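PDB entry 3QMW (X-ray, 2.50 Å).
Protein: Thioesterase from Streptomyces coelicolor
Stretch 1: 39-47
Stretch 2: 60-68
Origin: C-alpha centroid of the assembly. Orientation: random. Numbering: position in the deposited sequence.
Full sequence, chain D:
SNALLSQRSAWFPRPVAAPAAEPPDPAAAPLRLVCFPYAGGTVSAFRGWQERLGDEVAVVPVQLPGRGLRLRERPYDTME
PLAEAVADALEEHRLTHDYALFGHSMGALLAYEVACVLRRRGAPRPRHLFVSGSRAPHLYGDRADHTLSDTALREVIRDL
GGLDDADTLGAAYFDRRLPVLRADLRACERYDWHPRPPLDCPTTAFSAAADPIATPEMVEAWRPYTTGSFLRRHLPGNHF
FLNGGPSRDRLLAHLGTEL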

ATOM      1  N   ALA D  39       0.419 -23.942   0.666  1.00 41.55           N
ATOM      2  CA  ALA D  39       0.668 -25.343   0.368  1.00 41.26           C
ATOM      3  C   ALA D  39       1.026 -25.495  -1.083  1.00 41.08           C
ATOM      4  O   ALA D  39       0.232 -25.146  -1.948  1.00 41.35           O
ATOM      5  CB  ALA D  39      -0.561 -26.177   0.670  1.00 41.35           C
ATOM      6  N   GLY D  40       2.218 -26.030  -1.337  1.00 41.03           N
ATOM      7  CA  GLY D  40       2.692 -26.330  -2.692  1.00 40.60           C
ATOM      8  C   GLY D  40       3.393 -25.133  -3.315  1.00 40.17           C
ATOM      9  O   GLY D  40       3.772 -25.167  -4.498  1.00 39.61           O
ATOM     10  N   GLY D  41       3.573 -24.088  -2.507  1.00 39.44           N
ATOM     11  CA  GLY D  41       4.044 -22.808  -2.986  1.00 39.10           C
ATOM     12  C   GLY D  41       5.527 -22.668  -2.807  1.00 38.84           C
ATOM     13  O   GLY D  41       6.178 -23.501  -2.197  1.00 38.88           O
ATOM     14  N   THR D  42       6.053 -21.589  -3.352  1.00 38.99           N
ATOM     15  CA  THR D  42       7.474 -21.303  -3.311  1.00 38.97           C
ATOM     16  C   THR D  42       7.624 -19.823  -2.978  1.00 39.27           C
ATOM     17  O   THR D  42       6.634 -19.153  -2.724  1.00 39.42           O
ATOM     18  CB  THR D  42       8.126 -21.649  -4.662  1.00 38.91           C
ATOM     19  OG1 THR D  42       7.728 -20.704  -5.667  1.00 38.10           O
ATOM     20  CG2 THR D  42       7.702 -23.051  -5.099  1.00 38.36           C
ATOM     21  N   VAL D  43       8.852 -19.326  -2.978  1.00 39.56           N
ATOM     22  CA  VAL D  43       9.121 -17.924  -2.696  1.00 39.94           C
ATOM     23  C   VAL D  43       8.665 -16.956  -3.809  1.00 40.97           C
ATOM     24  O   VAL D  43       8.590 -15.756  -3.594  1.00 41.26           O
ATOM     25  CB  VAL D  43      10.621 -17.698  -2.447  1.00 39.79           C
ATOM     26  CG1 VAL D  43      11.031 -18.310  -1.125  1.00 39.36           C
ATOM     27  CG2 VAL D  43      11.453 -18.251  -3.597  1.00 38.90           C
ATOM     28  N   SER D  44       8.380 -17.468  -4.999  1.00 41.97           N
ATOM     29  CA  SER D  44       7.900 -16.632  -6.097  1.00 42.46           C
ATOM     30  C   SER D  44       6.520 -15.995  -5.806  1.00 43.00           C
ATOM     31  O   SER D  44       6.199 -14.934  -6.346  1.00 43.39           O
ATOM     32  CB  SER D  44       7.863 -17.444  -7.402  1.00 42.43           C
ATOM     33  OG  SER D  44       7.023 -18.571  -7.267  1.00 41.81           O
ATOM     34  N   ALA D  45       5.711 -16.615  -4.946  1.00 43.33           N
ATOM     35  CA  ALA D  45       4.434 -16.011  -4.524  1.00 43.48           C
ATOM     36  C   ALA D  45       4.609 -14.587  -3.948  1.00 43.66           C
ATOM     37  O   ALA D  45       3.662 -13.795  -3.927  1.00 43.85           O
ATOM     38  CB  ALA D  45       3.736 -16.903  -3.514  1.00 43.22           C
ATOM     39  N   PHE D  46       5.814 -14.286  -3.474  1.00 43.65           N
ATOM     40  CA  PHE D  46       6.154 -12.971  -2.950  1.00 43.70           C
ATOM     41  C   PHE D  46       7.093 -12.226  -3.877  1.00 44.14           C
ATOM     42  O   PHE D  46       7.959 -11.480  -3.417  1.00 44.32           O
ATOM     43  CB  PHE D  46       6.839 -13.111  -1.598  1.00 43.71           C
ATOM     44  CG  PHE D  46       6.064 -13.912  -0.621  1.00 42.52           C
ATOM     45  CD1 PHE D  46       4.868 -13.426  -0.124  1.00 42.34           C
ATOM     46  CD2 PHE D  46       6.521 -15.143  -0.197  1.00 41.02           C
ATOM     47  CE1 PHE D  46       4.132 -14.145   0.775  1.00 41.97           C
ATOM     48  CE2 PHE D  46       5.802 -15.874   0.702  1.00 41.57           C
ATOM     49  CZ  PHE D  46       4.597 -15.379   1.196  1.00 42.49           C
ATOM     50  N   ARG D  47       6.924 -12.436  -5.180  1.00 44.60           N
ATOM     51  CA  ARG D  47       7.639 -11.665  -6.188  1.00 44.67           C
ATOM     52  C   ARG D  47       6.957 -10.304  -6.288  1.00 44.16           C
ATOM     53  O   ARG D  47       5.735 -10.218  -6.390  1.00 44.42           O
ATOM     54  CB  ARG D  47       7.599 -12.379  -7.540  1.00 44.88           C
ATOM     55  CG  ARG D  47       8.709 -12.006  -8.512  1.00 46.91           C
ATOM     56  CD  ARG D  47       8.609 -12.806  -9.827  1.00 49.87           C
ATOM     57  NE  ARG D  47       7.525 -12.358 -10.720  1.00 52.66           N
ATOM     58  CZ  ARG D  47       6.257 -12.799 -10.711  1.00 54.39           C
ATOM     59  NH1 ARG D  47       5.836 -13.723  -9.841  1.00 54.92           N
ATOM     60  NH2 ARG D  47       5.386 -12.308 -11.591  1.00 54.41           N
TER
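Stretch 2 60-68: VPVQLPGRG

Stretch 2 enters as the last two residues of a β-strand, Val60 and Pro61, and then continues without regular secondary structure. Most of it keeps extended backbone angles, as at Val62 (phi/psi -107°/119°), Gln63 (-92°/111°) and Arg67 (-163°/166°); the exceptions are Gly66 and Gly68, both with positive phi. It lies beside a loop of stretch 1 that leads into a short 3-10 segment, Val43 to Ala45. The two backbones are nearest by CA position at Val43 and Gln63, whose CA atoms are 5.6 Å apart. Around this pair the contacts run in opposite senses along the two sequences: Pro61 meets Val43 and Phe46, Gln63 meets Thr42 and Val43, and Arg67 reaches back to Gly41. The contact is modest, burying 369 Å² over both sides.

Two hydrogen bonds join the stretches, and each pairs a side chain of stretch 2 with the backbone of stretch 1. Arg67, its CA-to-CB bond directed toward stretch 1, donates from NH2 to Gly41 O at 2.8 Å; the angle at the hydrogen is 166°, and the carbonyl oxygen lies at the guanidinium edge, near its plane, where the N-H groups point. The CA-to-CB bond of Gln63 points sideways, but its chi1 t, chi2 p conformation brings the amide end nearer, so that OE1 accepts from Val43 N at 2.9 Å with a more bent angle of 138°. Gln63 OE1 also sits 3.2 Å from Thr42 CA, placing the Gln63 amide beside the backbone where the 3-10 segment begins.

The apolar contacts centre on Pro61. Pro61 CB is 3.8 Å from Val43 CG1 and 3.7 Å from Phe46 CD2, approaching the phenyl ring obliquely. All three residues direct their CA-to-CB bonds toward the opposing stretch, and Val43 has the largest area covered, 78 Å². Beyond these apolar pairs, Val43 CG1 lies 3.6 Å from Val62 C, and Val43 CG2 lies 3.4 Å from Gln63 NE2, close packing against backbone and amide. Further along, Thr42 CG2 rests 4.0 Å from Arg67 CD, so the aliphatic part of the arginine also contributes to the packing.

Within stretch 1, local hydrogen bonds accompany the turn that carries Val43 and Phe46. Phe46 N donates to Val43 O at 3.1 Å and Arg47 N to Ser44 O at 2.9 Å, whereas the bond from Ala45 N to Thr42 O is weak at 3.5 Å. Ser44 OG and Thr42 OG1 are hydrogen-bonded at 2.8 Å, linking two side chains at the start of the turn.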

ATOM      1  N   VAL D  60      11.755 -11.006   3.462  1.00 45.66           N
ATOM      2  CA  VAL D  60      12.585 -12.198   3.485  1.00 44.86           C
ATOM      3  C   VAL D  60      11.702 -13.449   3.384  1.00 44.24           C
ATOM      4  O   VAL D  60      11.278 -14.017   4.402  1.00 44.22           O
ATOM      5  CB  VAL D  60      13.476 -12.240   4.743  1.00 44.77           C
ATOM      6  CG1 VAL D  60      14.563 -13.281   4.572  1.00 45.06           C
ATOM      7  CG2 VAL D  60      14.109 -10.891   4.985  1.00 44.58           C
ATOM      8  N   PRO D  61      11.408 -13.880   2.143  1.00 43.33           N
ATOM      9  CA  PRO D  61      10.572 -15.061   1.982  1.00 42.94           C
ATOM     10  C   PRO D  61      11.324 -16.346   2.342  1.00 42.68           C
ATOM     11  O   PRO D  61      12.558 -16.425   2.204  1.00 42.21           O
ATOM     12  CB  PRO D  61      10.203 -15.029   0.498  1.00 42.86           C
ATOM     13  CG  PRO D  61      10.599 -13.672   0.022  1.00 42.78           C
ATOM     14  CD  PRO D  61      11.768 -13.310   0.837  1.00 42.95           C
ATOM     15  N   VAL D  62      10.581 -17.330   2.826  1.00 42.30           N
ATOM     16  CA  VAL D  62      11.186 -18.566   3.270  1.00 42.18           C
ATOM     17  C   VAL D  62      10.888 -19.666   2.257  1.00 41.97           C
ATOM     18  O   VAL D  62       9.720 -19.977   1.975  1.00 41.52           O
ATOM     19  CB  VAL D  62      10.684 -18.960   4.653  1.00 42.46           C
ATOM     20  CG1 VAL D  62      11.644 -19.981   5.286  1.00 42.46           C
ATOM     21  CG2 VAL D  62      10.544 -17.718   5.538  1.00 41.86           C
ATOM     22  N   GLN D  63      11.952 -20.219   1.680  1.00 41.95           N
ATOM     23  CA  GLN D  63      11.840 -21.360   0.769  1.00 41.88           C
ATOM     24  C   GLN D  63      11.989 -22.664   1.558  1.00 42.06           C
ATOM     25  O   GLN D  63      13.069 -22.977   2.067  1.00 41.73           O
ATOM     26  CB  GLN D  63      12.900 -21.295  -0.327  1.00 41.49           C
ATOM     27  CG  GLN D  63      12.661 -22.292  -1.436  1.00 40.92           C
ATOM     28  CD  GLN D  63      11.759 -21.757  -2.535  1.00 40.46           C
ATOM     29  OE1 GLN D  63      10.534 -21.609  -2.355  1.00 39.31           O
ATOM     30  NE2 GLN D  63      12.353 -21.498  -3.699  1.00 38.49           N
ATOM     31  N   LEU D  64      10.892 -23.406   1.663  1.00 42.47           N
ATOM     32  CA  LEU D  64      10.903 -24.685   2.352  1.00 43.33           C
ATOM     33  C   LEU D  64      11.706 -25.692   1.546  1.00 44.14           C
ATOM     34  O   LEU D  64      11.959 -25.470   0.357  1.00 44.76           O
ATOM     35  CB  LEU D  64       9.474 -25.192   2.572  1.00 43.13           C
ATOM     36  CG  LEU D  64       8.579 -24.349   3.486  1.00 42.97           C
ATOM     37  CD1 LEU D  64       7.592 -25.233   4.175  1.00 42.05           C
ATOM     38  CD2 LEU D  64       9.353 -23.556   4.524  1.00 43.01           C
ATOM     39  N   PRO D  65      12.130 -26.798   2.185  1.00 44.86           N
ATOM     40  CA  PRO D  65      12.877 -27.785   1.417  1.00 45.20           C
ATOM     41  C   PRO D  65      11.935 -28.600   0.552  1.00 45.19           C
ATOM     42  O   PRO D  65      10.835 -28.922   0.989  1.00 45.16           O
ATOM     43  CB  PRO D  65      13.520 -28.652   2.492  1.00 45.17           C
ATOM     44  CG  PRO D  65      12.561 -28.594   3.622  1.00 45.53           C
ATOM     45  CD  PRO D  65      11.915 -27.234   3.574  1.00 45.03           C
ATOM     46  N   GLY D  66      12.380 -28.912  -0.664  1.00 45.40           N
ATOM     47  CA  GLY D  66      11.598 -29.695  -1.625  1.00 45.48           C
ATOM     48  C   GLY D  66      11.158 -28.907  -2.847  1.00 45.58           C
ATOM     49  O   GLY D  66      10.287 -29.354  -3.592  1.00 45.81           O
ATOM     50  N   ARG D  67      11.756 -27.736  -3.067  1.00 45.44           N
ATOM     51  CA  ARG D  67      11.329 -26.856  -4.146  1.00 45.14           C
ATOM     52  C   ARG D  67      12.406 -25.850  -4.435  1.00 45.12           C
ATOM     53  O   ARG D  67      13.311 -25.672  -3.633  1.00 44.80           O
ATOM     54  CB  ARG D  67      10.041 -26.128  -3.757  1.00 45.21           C
ATOM     55  CG  ARG D  67      10.214 -25.106  -2.637  1.00 44.76           C
ATOM     56  CD  ARG D  67       8.945 -24.981  -1.835  1.00 44.36           C
ATOM     57  NE  ARG D  67       8.754 -26.103  -0.914  1.00 43.68           N
ATOM     58  CZ  ARG D  67       7.607 -26.394  -0.301  1.00 43.56           C
ATOM     59  NH1 ARG D  67       7.549 -27.446   0.517  1.00 42.85           N
ATOM     60  NH2 ARG D  67       6.511 -25.658  -0.509  1.00 42.55           N
ATOM     61  N   GLY D  68      12.291 -25.176  -5.571  1.00 45.57           N
ATOM     62  CA  GLY D  68      13.326 -24.251  -6.025  1.00 46.03           C
ATOM     63  C   GLY D  68      14.673 -24.947  -6.098  1.00 46.44           C
ATOM     64  O   GLY D  68      14.776 -26.063  -6.614  1.00 46.29           O
TER